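Bifunctional purine biosynthetic protein ADE5,7 (PDB 7LVO) catalyses two ATP-dependent steps of de novo purine biosynthesis; this N-terminal half is the GAR synthetase, which joins phosphoribosylamine to glycine. Local coordinates at residues V381-E386 against I452-Q457; K394-T399 against T421-G426; G46-A51 against P111-P116; E405-F410 against L429-S434; A278-P283 against Q342-L347. All coordinates share one frame; numbering follows the deposited sequence.

Contact 1: V381-E386 against I452-Q457; sequences VVLASE and ISFQGQ
Leu383 meets Ile452 and Phe454 through one methyl, CD2. This methyl lies 3.9 Å from Ile452 CG2, where the two aliphatic side chains cross at a slant. It also lies 4.0 Å from Phe454 CE2, coming at the ring obliquely. Phe454 turns its far edge to the backbone of the other segment. Ala384 O sits near the ring plane, 3.7 Å from Phe454 CZ. The same carbonyl oxygen faces Gln457 CA at 3.6 Å in a CA-H...O contact with an angle of 144° at the hydrogen.

The ring is placed by its own turn. Residues 454-457 form a type II beta turn, closed by a hydrogen bond from Gln457 N to Phe454 O. Gly456, at positive phi, takes the third position. Phe454 CG stands between the backbone N and the carbonyl carbon (chi1 58°), and Gln457 CB lies 3.4 Å above the centre of the Phe454 ring. Water 1 bridges the segments: it accepts from Glu386 N and donates to Gln455 O. No direct hydrogen bond joins them.

Ser385 OG is taken up by Gly425 O. Leu383 also packs on Ile449 of helix 438-449, and Phe454 on Met398 and Val428. In the C domain, the contact thus sets the turn after strand 452-453 against the end of strand 377-384, beside strand 427-435.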
# COMPACT_ATOMS: atom_id res chain seq x y z
N VAL A 381 -0.33 -14.86 -1.46
CA VAL A 381 -0.69 -15.25 -2.82
C VAL A 381 -2.14 -14.86 -3.05
O VAL A 381 -3.03 -15.32 -2.32
CB VAL A 381 -0.47 -16.74 -3.06
CG1 VAL A 381 -0.92 -17.11 -4.48
CG2 VAL A 381 0.99 -17.12 -2.86
N VAL A 382 -2.38 -14.05 -4.07
CA VAL A 382 -3.69 -13.46 -4.32
C VAL A 382 -4.50 -14.38 -5.23
O VAL A 382 -3.99 -14.91 -6.22
CB VAL A 382 -3.55 -12.05 -4.94
CG1 VAL A 382 -4.91 -11.54 -5.40
CG2 VAL A 382 -2.92 -11.09 -3.95
N LEU A 383 -5.77 -14.56 -4.88
CA LEU A 383 -6.76 -15.19 -5.74
C LEU A 383 -7.66 -14.10 -6.30
O LEU A 383 -8.27 -13.34 -5.54
CB LEU A 383 -7.57 -16.23 -4.97
CG LEU A 383 -7.15 -17.69 -5.15
CD1 LEU A 383 -5.70 -17.90 -4.75
CD2 LEU A 383 -8.06 -18.60 -4.35
N ALA A 384 -7.74 -14.02 -7.63
CA ALA A 384 -8.47 -12.96 -8.30
C ALA A 384 -9.65 -13.54 -9.08
O ALA A 384 -9.78 -14.75 -9.25
CB ALA A 384 -7.56 -12.17 -9.24
N SER A 385 -10.51 -12.65 -9.56
CA SER A 385 -11.69 -13.02 -10.31
C SER A 385 -11.37 -13.17 -11.79
O SER A 385 -10.46 -12.53 -12.32
CB SER A 385 -12.79 -11.97 -10.13
OG SER A 385 -13.20 -11.86 -8.78
N GLU A 386 -12.14 -14.03 -12.46
CA GLU A 386 -11.96 -14.27 -13.89
C GLU A 386 -12.03 -12.96 -14.66
O GLU A 386 -13.03 -12.24 -14.60
CB GLU A 386 -13.03 -15.24 -14.39
CG GLU A 386 -12.93 -15.58 -15.86
CD GLU A 386 -14.01 -16.56 -16.31
OE1 GLU A 386 -14.75 -17.07 -15.44
OE2 GLU A 386 -14.11 -16.82 -17.52
N ILE A 452 -9.77 -23.53 -1.03
CA ILE A 452 -10.57 -22.39 -1.45
C ILE A 452 -10.96 -22.61 -2.91
O ILE A 452 -10.12 -23.01 -3.73
CB ILE A 452 -9.81 -21.05 -1.30
CG1 ILE A 452 -9.33 -20.88 0.14
CG2 ILE A 452 -10.70 -19.88 -1.71
CD1 ILE A 452 -8.43 -19.68 0.35
N SER A 453 -12.23 -22.36 -3.23
CA SER A 453 -12.72 -22.58 -4.58
C SER A 453 -13.87 -21.65 -4.88
O SER A 453 -14.82 -21.55 -4.09
CB SER A 453 -13.15 -24.04 -4.76
OG SER A 453 -13.59 -24.29 -6.09
N PHE A 454 -13.79 -20.96 -6.01
CA PHE A 454 -14.92 -20.20 -6.54
C PHE A 454 -14.77 -20.13 -8.06
O PHE A 454 -13.65 -20.12 -8.59
CB PHE A 454 -15.03 -18.80 -5.93
CG PHE A 454 -13.81 -17.95 -6.11
CD1 PHE A 454 -13.69 -17.13 -7.22
CD2 PHE A 454 -12.80 -17.95 -5.16
CE1 PHE A 454 -12.57 -16.33 -7.39
CE2 PHE A 454 -11.68 -17.15 -5.33
CZ PHE A 454 -11.56 -16.34 -6.43
N GLN A 455 -15.91 -20.09 -8.75
CA GLN A 455 -15.92 -20.14 -10.20
C GLN A 455 -15.02 -19.06 -10.79
O GLN A 455 -15.14 -17.88 -10.46
CB GLN A 455 -17.35 -19.97 -10.72
CG GLN A 455 -17.50 -20.14 -12.22
CD GLN A 455 -17.20 -21.55 -12.69
OE1 GLN A 455 -17.48 -22.53 -11.99
NE2 GLN A 455 -16.61 -21.67 -13.87
N GLY A 456 -14.11 -19.48 -11.67
CA GLY A 456 -13.22 -18.56 -12.34
C GLY A 456 -12.05 -18.07 -11.52
O GLY A 456 -11.39 -17.10 -11.93
N GLN A 457 -11.77 -18.69 -10.38
CA GLN A 457 -10.66 -18.23 -9.55
C GLN A 457 -9.36 -18.30 -10.33
O GLN A 457 -9.10 -19.27 -11.06
CB GLN A 457 -10.57 -19.06 -8.27
CG GLN A 457 -10.23 -20.53 -8.49
CD GLN A 457 -10.15 -21.30 -7.19
OE1 GLN A 457 -10.34 -20.73 -6.11
NE2 GLN A 457 -9.89 -22.60 -7.28
O HOH W 1 -14.22 -15.07 -10.65

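Contact 2: K394-T399 against T421-G426; sequences KGLPMT and TVTDGG
Segments 394-399 and 421-426 run roughly antiparallel, their end-to-end directions 144° apart, with a single bridge between Pro397 and Val422. Two main-chain bonds flank the bridge. Met398 N donates to Thr421 O at 2.8 Å. Thr423 N donates to Leu396 O at 2.9 Å and lies in the carbonyl plane of Leu396. A third bond, from Gly395 N to Thr423 O at 2.9 Å, lies beyond the bridge. Its donor stands above the carbonyl plane of Thr423, 46° out of it.

The side chain of Thr423 adds a grip of its own. Its OG1 lies between the backbone N and the carbonyl carbon (chi1 61°), which turns the hydroxyl to segment 394-399. There it accepts from Leu396 N at 3.0 Å. Leu396 crosses over the same hydroxyl, with CB 3.8 Å from Thr423 OG1. Met398 lays CB and CG alongside Thr421 O. SD then lies 3.8 Å from Thr421 CG2, and the bend at chi3 turns CE, which touches Leu429. The methyl of Thr423 touches Met398 CG. Val422 presses CB toward the carbonyl oxygens of Gly395 and Leu396. Lys394 NZ stays 4.4 Å from Asp424 OD1, beyond a salt bridge.

In the C domain, the contact joins the 394-399 loop to strand 421-423, which pairs with strand 414-416. Met398 and Thr423 also touch Phe454. The chemistry is mostly polar main-chain pairing, with one threonine hydroxyl accepting from Leu396 N and, weakly, from Gly395 N, which is shared with Thr423 O. Charge attraction probably adds little.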
# COMPACT_ATOMS: atom_id res chain seq x y z
N LYS A 394 -18.96 -10.45 -10.57
CA LYS A 394 -19.00 -10.42 -9.12
C LYS A 394 -20.17 -11.25 -8.61
O LYS A 394 -21.16 -11.46 -9.31
CB LYS A 394 -19.13 -8.99 -8.59
CG LYS A 394 -18.01 -8.06 -9.01
CD LYS A 394 -18.07 -6.73 -8.26
CE LYS A 394 -19.37 -5.99 -8.54
NZ LYS A 394 -19.41 -4.67 -7.83
N GLY A 395 -20.03 -11.72 -7.37
CA GLY A 395 -21.11 -12.41 -6.69
C GLY A 395 -21.04 -13.92 -6.67
O GLY A 395 -21.98 -14.55 -6.19
N LEU A 396 -19.95 -14.51 -7.16
CA LEU A 396 -19.86 -15.96 -7.19
C LEU A 396 -19.73 -16.51 -5.77
O LEU A 396 -18.97 -15.96 -4.97
CB LEU A 396 -18.66 -16.40 -8.04
CG LEU A 396 -18.76 -16.25 -9.56
CD1 LEU A 396 -20.00 -16.97 -10.11
CD2 LEU A 396 -18.77 -14.80 -9.97
N PRO A 397 -20.44 -17.58 -5.44
CA PRO A 397 -20.31 -18.16 -4.09
C PRO A 397 -18.94 -18.80 -3.91
O PRO A 397 -18.38 -19.39 -4.83
CB PRO A 397 -21.42 -19.21 -4.03
CG PRO A 397 -22.31 -18.94 -5.20
CD PRO A 397 -21.45 -18.30 -6.25
N MET A 398 -18.42 -18.69 -2.69
CA MET A 398 -17.07 -19.13 -2.38
C MET A 398 -17.11 -20.31 -1.42
O MET A 398 -17.87 -20.31 -0.45
CB MET A 398 -16.25 -17.99 -1.77
CG MET A 398 -16.08 -16.80 -2.70
SD MET A 398 -15.35 -15.37 -1.90
CE MET A 398 -13.80 -16.06 -1.32
N THR A 399 -16.28 -21.31 -1.70
CA THR A 399 -16.08 -22.45 -0.81
C THR A 399 -14.79 -22.23 -0.03
O THR A 399 -13.71 -22.15 -0.62
CB THR A 399 -16.00 -23.75 -1.61
OG1 THR A 399 -17.17 -23.89 -2.43
CG2 THR A 399 -15.89 -24.95 -0.67
N THR A 421 -20.31 -16.42 1.67
CA THR A 421 -19.32 -15.46 1.20
C THR A 421 -19.22 -15.54 -0.32
O THR A 421 -19.06 -16.62 -0.89
CB THR A 421 -17.96 -15.74 1.83
OG1 THR A 421 -18.10 -15.77 3.26
CG2 THR A 421 -16.96 -14.66 1.45
N VAL A 422 -19.30 -14.38 -0.97
CA VAL A 422 -19.26 -14.30 -2.43
C VAL A 422 -18.19 -13.30 -2.84
O VAL A 422 -17.86 -12.38 -2.09
CB VAL A 422 -20.62 -13.91 -3.03
CG1 VAL A 422 -21.71 -14.87 -2.57
CG2 VAL A 422 -20.98 -12.47 -2.65
N THR A 423 -17.65 -13.50 -4.04
CA THR A 423 -16.68 -12.56 -4.58
C THR A 423 -17.32 -11.19 -4.72
O THR A 423 -18.53 -11.06 -4.96
CB THR A 423 -16.16 -13.04 -5.93
OG1 THR A 423 -17.25 -13.13 -6.86
CG2 THR A 423 -15.50 -14.40 -5.79
N ASP A 424 -16.50 -10.14 -4.55
CA ASP A 424 -17.00 -8.77 -4.64
C ASP A 424 -15.93 -7.81 -5.18
O ASP A 424 -16.02 -6.61 -4.92
CB ASP A 424 -17.49 -8.30 -3.26
CG ASP A 424 -18.34 -7.05 -3.34
OD1 ASP A 424 -19.34 -7.06 -4.09
OD2 ASP A 424 -18.02 -6.07 -2.63
N GLY A 425 -14.94 -8.31 -5.91
CA GLY A 425 -13.92 -7.45 -6.47
C GLY A 425 -12.98 -8.25 -7.33
O GLY A 425 -13.11 -9.47 -7.47
N GLY A 426 -12.02 -7.55 -7.92
CA GLY A 426 -11.02 -8.18 -8.77
C GLY A 426 -10.12 -9.13 -7.99
O GLY A 426 -10.09 -10.33 -8.27

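Contact 3: G46-A51 against P111-P116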
# COMPACT_ATOMS: atom_id res chain seq x y z
N GLY A 46 -10.12 -3.81 1.80
CA GLY A 46 -9.19 -4.71 1.15
C GLY A 46 -8.52 -5.66 2.13
O GLY A 46 -8.79 -5.65 3.32
N GLY A 47 -7.62 -6.48 1.59
CA GLY A 47 -6.92 -7.44 2.41
C GLY A 47 -5.97 -6.80 3.39
O GLY A 47 -5.66 -7.39 4.43
N ARG A 48 -5.48 -5.60 3.06
CA ARG A 48 -4.71 -4.82 4.02
C ARG A 48 -5.51 -4.55 5.28
O ARG A 48 -4.98 -4.64 6.40
CB ARG A 48 -4.25 -3.52 3.38
CG ARG A 48 -3.50 -2.58 4.33
CD ARG A 48 -3.93 -1.13 4.14
NE ARG A 48 -3.69 -0.64 2.79
CZ ARG A 48 -4.62 -0.47 1.86
NH1 ARG A 48 -5.89 -0.74 2.09
NH2 ARG A 48 -4.26 -0.01 0.66
N GLU A 49 -6.80 -4.23 5.13
CA GLU A 49 -7.64 -3.97 6.30
C GLU A 49 -7.82 -5.23 7.14
O GLU A 49 -7.65 -5.21 8.36
CB GLU A 49 -8.99 -3.41 5.87
CG GLU A 49 -8.97 -1.93 5.53
CD GLU A 49 -8.07 -1.61 4.36
OE1 GLU A 49 -8.22 -2.23 3.29
OE2 GLU A 49 -7.20 -0.74 4.50
N HIS A 50 -8.16 -6.35 6.49
CA HIS A 50 -8.33 -7.59 7.23
C HIS A 50 -7.03 -7.97 7.95
O HIS A 50 -7.06 -8.35 9.12
CB HIS A 50 -8.78 -8.71 6.30
CG HIS A 50 -9.22 -9.95 7.01
ND1 HIS A 50 -9.59 -11.10 6.34
CD2 HIS A 50 -9.35 -10.22 8.33
CE1 HIS A 50 -9.93 -12.03 7.22
NE2 HIS A 50 -9.79 -11.52 8.43
N ALA A 51 -5.90 -7.88 7.26
CA ALA A 51 -4.63 -8.21 7.88
C ALA A 51 -4.32 -7.27 9.05
O ALA A 51 -3.81 -7.70 10.09
CB ALA A 51 -3.51 -8.15 6.84
N PRO A 111 -6.67 5.13 8.02
CA PRO A 111 -7.08 5.05 6.61
C PRO A 111 -6.17 4.10 5.83
O PRO A 111 -4.94 4.17 5.94
CB PRO A 111 -6.95 6.49 6.11
CG PRO A 111 -6.94 7.34 7.36
CD PRO A 111 -6.26 6.49 8.40
N GLY A 112 -6.78 3.23 5.04
CA GLY A 112 -6.04 2.29 4.24
C GLY A 112 -5.81 2.78 2.82
O GLY A 112 -4.67 2.92 2.37
N PRO A 113 -6.89 3.04 2.09
CA PRO A 113 -6.75 3.48 0.70
C PRO A 113 -6.04 4.83 0.59
O PRO A 113 -5.85 5.56 1.57
CB PRO A 113 -8.20 3.56 0.20
CG PRO A 113 -8.99 2.70 1.14
CD PRO A 113 -8.30 2.83 2.47
N GLU A 114 -5.68 5.16 -0.65
CA GLU A 114 -4.96 6.40 -0.91
C GLU A 114 -5.91 7.60 -0.97
O GLU A 114 -5.57 8.68 -0.48
CB GLU A 114 -4.18 6.28 -2.22
CG GLU A 114 -3.48 7.55 -2.68
CD GLU A 114 -3.03 7.47 -4.13
OE1 GLU A 114 -3.27 6.43 -4.78
OE2 GLU A 114 -2.44 8.46 -4.63
N GLN A 115 -7.08 7.41 -1.57
CA GLN A 115 -7.95 8.56 -1.85
C GLN A 115 -8.28 9.37 -0.60
O GLN A 115 -8.11 10.60 -0.63
CB GLN A 115 -9.22 8.07 -2.54
CG GLN A 115 -10.19 9.19 -2.92
CD GLN A 115 -11.26 8.73 -3.90
OE1 GLN A 115 -10.96 8.21 -4.97
NE2 GLN A 115 -12.52 8.93 -3.53
N PRO A 116 -8.76 8.78 0.50
CA PRO A 116 -9.11 9.61 1.67
C PRO A 116 -7.92 10.38 2.23
O PRO A 116 -8.08 11.52 2.68
CB PRO A 116 -9.67 8.60 2.68
CG PRO A 116 -9.14 7.27 2.24
CD PRO A 116 -9.03 7.35 0.74
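Arg48 spreads its guanidinium over the peptide of Gly112, while Glu49 reaches the same glycine from beside it. Arg48 CB points toward segment 111-116 from the first turn of helix 47-56. CG is set anti to the backbone N (chi1 176°), and bends at chi2 and chi3 fold the chain across the glycine. CD is the first atom to touch, 4.0 Å from Gly112 CA. NE passes Gly112 O and is hydrogen-bonded elsewhere, to Phe336 O. CZ stands 3.4 Å from Gly112 O, which lies over the centre of one guanidinium face. NH2 is equally close to that oxygen, but the angle is too poor for a hydrogen bond. NH1 also lies over the Gly112 peptide, 3.6 Å from Gly112 C. It makes a salt bridge to Glu49 OE2 at 2.7 Å. OE2 uses its syn lone pair and sits 20° out of the guanidinium plane.

Glu49 OE2 also lies 3.3 Å from Gly112 CA. Gly112 has no side chain in the way of this approach. The other oxygen, OE1, accepts from Gly46 N at 2.9 Å through its anti lone pair. Gly46 is the N-cap residue of helix 47-56, so Glu49 binds the main-chain N-H at the start of its own helix.

Asn333, a predicted magnesium ligand, has its side chain about 8 Å from that of Arg48. Strands 38-44 and 108-111 are parallel neighbours in the N-domain sheet. The contact sets the first turn of helix 47-56, which follows strand 38-44, against the Gly112-Pro113 loop after strand 108-111. Helix 340-344 lies alongside, where Arg48 touches Thr341.

Contact 4: E405-F410 against L429-S434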
# COMPACT_ATOMS: atom_id res chain seq x y z
N GLU A 405 -2.51 -25.53 9.13
CA GLU A 405 -2.34 -24.99 10.47
C GLU A 405 -1.83 -23.55 10.44
O GLU A 405 -2.36 -22.68 11.14
CB GLU A 405 -1.39 -25.88 11.27
CG GLU A 405 -1.20 -25.48 12.71
CD GLU A 405 -0.32 -26.44 13.48
OE1 GLU A 405 0.11 -27.46 12.90
OE2 GLU A 405 -0.05 -26.18 14.67
N GLY A 406 -0.80 -23.29 9.64
CA GLY A 406 -0.15 -21.99 9.68
C GLY A 406 -0.50 -21.07 8.53
O GLY A 406 0.31 -20.22 8.14
N VAL A 407 -1.70 -21.22 7.98
CA VAL A 407 -2.16 -20.42 6.86
C VAL A 407 -3.19 -19.41 7.37
O VAL A 407 -4.09 -19.78 8.13
CB VAL A 407 -2.77 -21.29 5.74
CG1 VAL A 407 -3.32 -20.43 4.63
CG2 VAL A 407 -1.72 -22.25 5.20
N GLU A 408 -3.05 -18.16 6.94
CA GLU A 408 -4.00 -17.11 7.24
C GLU A 408 -4.59 -16.60 5.93
O GLU A 408 -3.85 -16.27 5.00
CB GLU A 408 -3.35 -15.95 8.01
CG GLU A 408 -2.87 -16.33 9.40
CD GLU A 408 -4.01 -16.75 10.32
OE1 GLU A 408 -5.17 -16.40 10.02
OE2 GLU A 408 -3.74 -17.44 11.32
N VAL A 409 -5.92 -16.55 5.87
CA VAL A 409 -6.64 -16.10 4.68
C VAL A 409 -7.18 -14.71 4.97
O VAL A 409 -8.05 -14.53 5.83
CB VAL A 409 -7.77 -17.07 4.30
CG1 VAL A 409 -8.49 -16.57 3.05
CG2 VAL A 409 -7.23 -18.47 4.10
N PHE A 410 -6.69 -13.72 4.23
CA PHE A 410 -7.15 -12.34 4.34
C PHE A 410 -7.99 -12.01 3.12
O PHE A 410 -7.52 -12.15 1.98
CB PHE A 410 -5.96 -11.37 4.48
CG PHE A 410 -5.10 -11.64 5.67
CD1 PHE A 410 -5.64 -11.60 6.95
CD2 PHE A 410 -3.75 -11.94 5.53
CE1 PHE A 410 -4.84 -11.85 8.06
CE2 PHE A 410 -2.95 -12.18 6.63
CZ PHE A 410 -3.50 -12.13 7.90
N LEU A 429 -9.07 -12.55 -2.45
CA LEU A 429 -8.46 -12.81 -1.16
C LEU A 429 -6.98 -13.15 -1.37
O LEU A 429 -6.49 -13.23 -2.50
CB LEU A 429 -9.19 -13.94 -0.42
CG LEU A 429 -9.32 -15.31 -1.09
CD1 LEU A 429 -8.00 -16.07 -1.04
CD2 LEU A 429 -10.43 -16.11 -0.45
N ALA A 430 -6.27 -13.33 -0.26
CA ALA A 430 -4.86 -13.69 -0.28
C ALA A 430 -4.63 -14.81 0.72
O ALA A 430 -5.06 -14.71 1.87
CB ALA A 430 -3.99 -12.48 0.05
N VAL A 431 -3.97 -15.87 0.27
CA VAL A 431 -3.59 -16.99 1.13
C VAL A 431 -2.14 -16.76 1.54
O VAL A 431 -1.25 -16.69 0.69
CB VAL A 431 -3.76 -18.33 0.41
CG1 VAL A 431 -3.48 -19.49 1.37
CG2 VAL A 431 -5.16 -18.45 -0.17
N CYS A 432 -1.91 -16.64 2.84
CA CYS A 432 -0.63 -16.18 3.36
C CYS A 432 -0.10 -17.15 4.41
O CYS A 432 -0.87 -17.87 5.06
CB CYS A 432 -0.78 -14.78 3.97
SG CYS A 432 -1.74 -13.62 2.96
N ALA A 433 1.22 -17.15 4.58
CA ALA A 433 1.86 -18.03 5.53
C ALA A 433 3.28 -17.54 5.80
O ALA A 433 3.90 -16.86 4.98
CB ALA A 433 1.89 -19.48 5.03
N SER A 434 3.80 -17.91 6.97
CA SER A 434 5.18 -17.68 7.34
C SER A 434 5.83 -19.00 7.73
O SER A 434 5.15 -19.96 8.10
CB SER A 434 5.30 -16.67 8.49
OG SER A 434 4.72 -17.19 9.68
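Val407 and Val431 cross on one face of the strand pair, and their CG1 methyls press together at 3.4 Å, tighter than usual for carbons. Both methyls stand anti to the backbone N (chi1 176° and -175°), which turns them to each other. Further along this face Val409 crosses Leu429 with more ease, CG1 to CD2 at 4.0 Å. Ile452 packs on Val409, Leu429 and Val431, and helix 438-449 covers Val407, Val431 and Ala433.

The other face carries Phe410 and Cys432. Cys432 SG meets the ring at its edge, 3.7 Å from Phe410 CD2 and 74° off the ring normal. This is a sulfur-aromatic contact of the edge type.

The two strands are antiparallel and lie in the C domain. Strand 407-411 is one of the two outermost strands of the five-stranded sheet that 427-435 shares with 377-384. In the hydrogen-bonded pair Glu408 and Cys432, Glu408 N donates to Cys432 O at 2.9 Å, and Cys432 N donates back to Glu408 O. The pair Phe410 and Ala430 is tied in the same way, by Ala430 N to Phe410 O at 2.8 Å and by Phe410 N to Ala430 O. Val409 and Val431 form the non-hydrogen-bonded pair between them, where Val409 CA lies 3.5 Å from Ala430 O. The Phe410 ring also meets the rings of His50 and Phe54 edge-to-face, and Leu346 packs on both Phe410 and Cys432.

Contact 5: A278-P283 against Q342-L347; sequences AYAPAP and QALMLL
Ala280 takes most of the apolar contact: its methyl meets two leucines of segment 342-347. Its CB lies 3.7 Å from Leu344 CD2 and 4.1 Å from Leu347 CD1. Leu344 begins by pointing past the strand, but its branch end swings back to the alanine. Leu347 CG stands anti to its carbonyl carbon (chi1 -68°), and the extended branch beyond it carries CD1 to the strand. Pro281 adds its ring from another angle: CD is 4.0 Å from Leu347 CD1, and the two side chains cross.

A second group sets methyls against carbonyl oxygens. Leu347 CD1 lies 3.5 Å from Ala280 O, and Ala343 CB lies 4.2 Å from Ala278 O.

No backbone hydrogen bond crosses the contact. Ala278 and Ala280 pair with Ser380 and Ala378 of strand 377-384. The helical segment has its own bond, Leu347 N to Leu344 O, and Leu347 also pairs with Lys374.

Both segments belong to the ATP-grasp part. The side chain of Leu344 is about 7 Å from that of Ser242, a residue predicted to bind ATP. Segment 342-347 lies on strand 277-280 of the five-stranded sheet by van der Waals packing, with no hydrogen bond across, consistent with the small alanines at the interface.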
# COMPACT_ATOMS: atom_id res chain seq x y z
N ALA A 278 3.19 -11.19 -2.65
CA ALA A 278 4.40 -10.57 -2.12
C ALA A 278 5.07 -11.52 -1.14
O ALA A 278 4.48 -12.49 -0.67
CB ALA A 278 4.08 -9.23 -1.45
N TYR A 279 6.32 -11.22 -0.84
CA TYR A 279 7.10 -12.02 0.10
C TYR A 279 8.12 -11.11 0.78
O TYR A 279 8.50 -10.06 0.24
CB TYR A 279 7.80 -13.19 -0.60
CG TYR A 279 8.65 -12.80 -1.79
CD1 TYR A 279 8.08 -12.63 -3.04
CD2 TYR A 279 10.01 -12.58 -1.66
CE1 TYR A 279 8.84 -12.27 -4.14
CE2 TYR A 279 10.78 -12.21 -2.75
CZ TYR A 279 10.19 -12.06 -3.98
OH TYR A 279 10.94 -11.69 -5.08
N ALA A 280 8.55 -11.52 1.97
CA ALA A 280 9.50 -10.75 2.75
C ALA A 280 10.10 -11.65 3.81
O ALA A 280 9.43 -12.58 4.27
CB ALA A 280 8.82 -9.53 3.41
N PRO A 281 11.36 -11.42 4.23
CA PRO A 281 12.27 -10.41 3.67
C PRO A 281 12.74 -10.79 2.26
O PRO A 281 13.05 -11.94 2.02
CB PRO A 281 13.45 -10.40 4.65
CG PRO A 281 12.96 -11.08 5.88
CD PRO A 281 11.92 -12.07 5.42
N ALA A 282 12.78 -9.82 1.37
CA ALA A 282 13.25 -10.06 0.01
C ALA A 282 14.76 -10.29 0.04
O ALA A 282 15.50 -9.36 0.36
CB ALA A 282 12.91 -8.86 -0.88
N PRO A 283 15.25 -11.49 -0.30
CA PRO A 283 16.70 -11.72 -0.23
C PRO A 283 17.52 -10.73 -1.04
O PRO A 283 18.67 -10.44 -0.68
CB PRO A 283 16.85 -13.15 -0.78
CG PRO A 283 15.53 -13.80 -0.51
CD PRO A 283 14.50 -12.70 -0.68
N GLN A 342 -0.35 -8.07 4.00
CA GLN A 342 -0.80 -9.40 4.39
C GLN A 342 0.36 -10.32 4.74
O GLN A 342 0.24 -11.18 5.62
CB GLN A 342 -1.63 -10.03 3.27
CG GLN A 342 -2.98 -9.33 3.02
CD GLN A 342 -2.89 -8.22 1.99
OE1 GLN A 342 -2.09 -7.28 2.12
NE2 GLN A 342 -3.71 -8.32 0.95
N ALA A 343 1.50 -10.15 4.07
CA ALA A 343 2.67 -10.97 4.39
C ALA A 343 3.45 -10.40 5.57
O ALA A 343 3.88 -11.16 6.44
CB ALA A 343 3.57 -11.10 3.16
N LEU A 344 3.62 -9.08 5.61
CA LEU A 344 4.45 -8.47 6.65
C LEU A 344 3.82 -8.61 8.03
O LEU A 344 4.53 -8.77 9.03
CB LEU A 344 4.69 -7.00 6.33
CG LEU A 344 5.64 -6.71 5.16
CD1 LEU A 344 5.58 -5.23 4.75
CD2 LEU A 344 7.06 -7.10 5.51
N MET A 345 2.49 -8.53 8.11
CA MET A 345 1.82 -8.70 9.39
C MET A 345 2.16 -10.05 10.02
O MET A 345 2.14 -10.19 11.25
CB MET A 345 0.31 -8.57 9.22
CG MET A 345 -0.19 -7.16 8.91
SD MET A 345 0.17 -5.96 10.21
CE MET A 345 1.65 -5.20 9.58
N LEU A 346 2.46 -11.05 9.20
CA LEU A 346 2.82 -12.37 9.71
C LEU A 346 4.26 -12.44 10.19
O LEU A 346 4.66 -13.48 10.74
CB LEU A 346 2.58 -13.43 8.64
CG LEU A 346 1.16 -13.94 8.50
CD1 LEU A 346 0.15 -12.81 8.48
CD2 LEU A 346 1.02 -14.81 7.26
N LEU A 347 5.05 -11.39 10.02
CA LEU A 347 6.43 -11.35 10.50
C LEU A 347 6.59 -10.54 11.77
O LEU A 347 7.69 -10.50 12.33
CB LEU A 347 7.36 -10.80 9.42
CG LEU A 347 7.56 -11.67 8.18
CD1 LEU A 347 8.52 -10.99 7.20
CD2 LEU A 347 8.06 -13.05 8.54

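How the contacts relate
Contact 3 comes first in the chain and closes a loop of the N domain, from helix 47-56 to the turn after strand 108-111. Contact 5 follows in series and closes a loop of the ATP-grasp part. Contact 1 follows in turn. Its loop encloses contacts 2 and 4, which cross, since their segments alternate. Contacts 1, 2 and 4 all belong to the C domain. Contacts 1, 4 and 5 reach the same five-stranded sheet. The domains meet where contacts 3, 4 and 5 touch: Ala51 lies on Gln342 and Met345, His50 on Phe410, and Phe410 on Leu346.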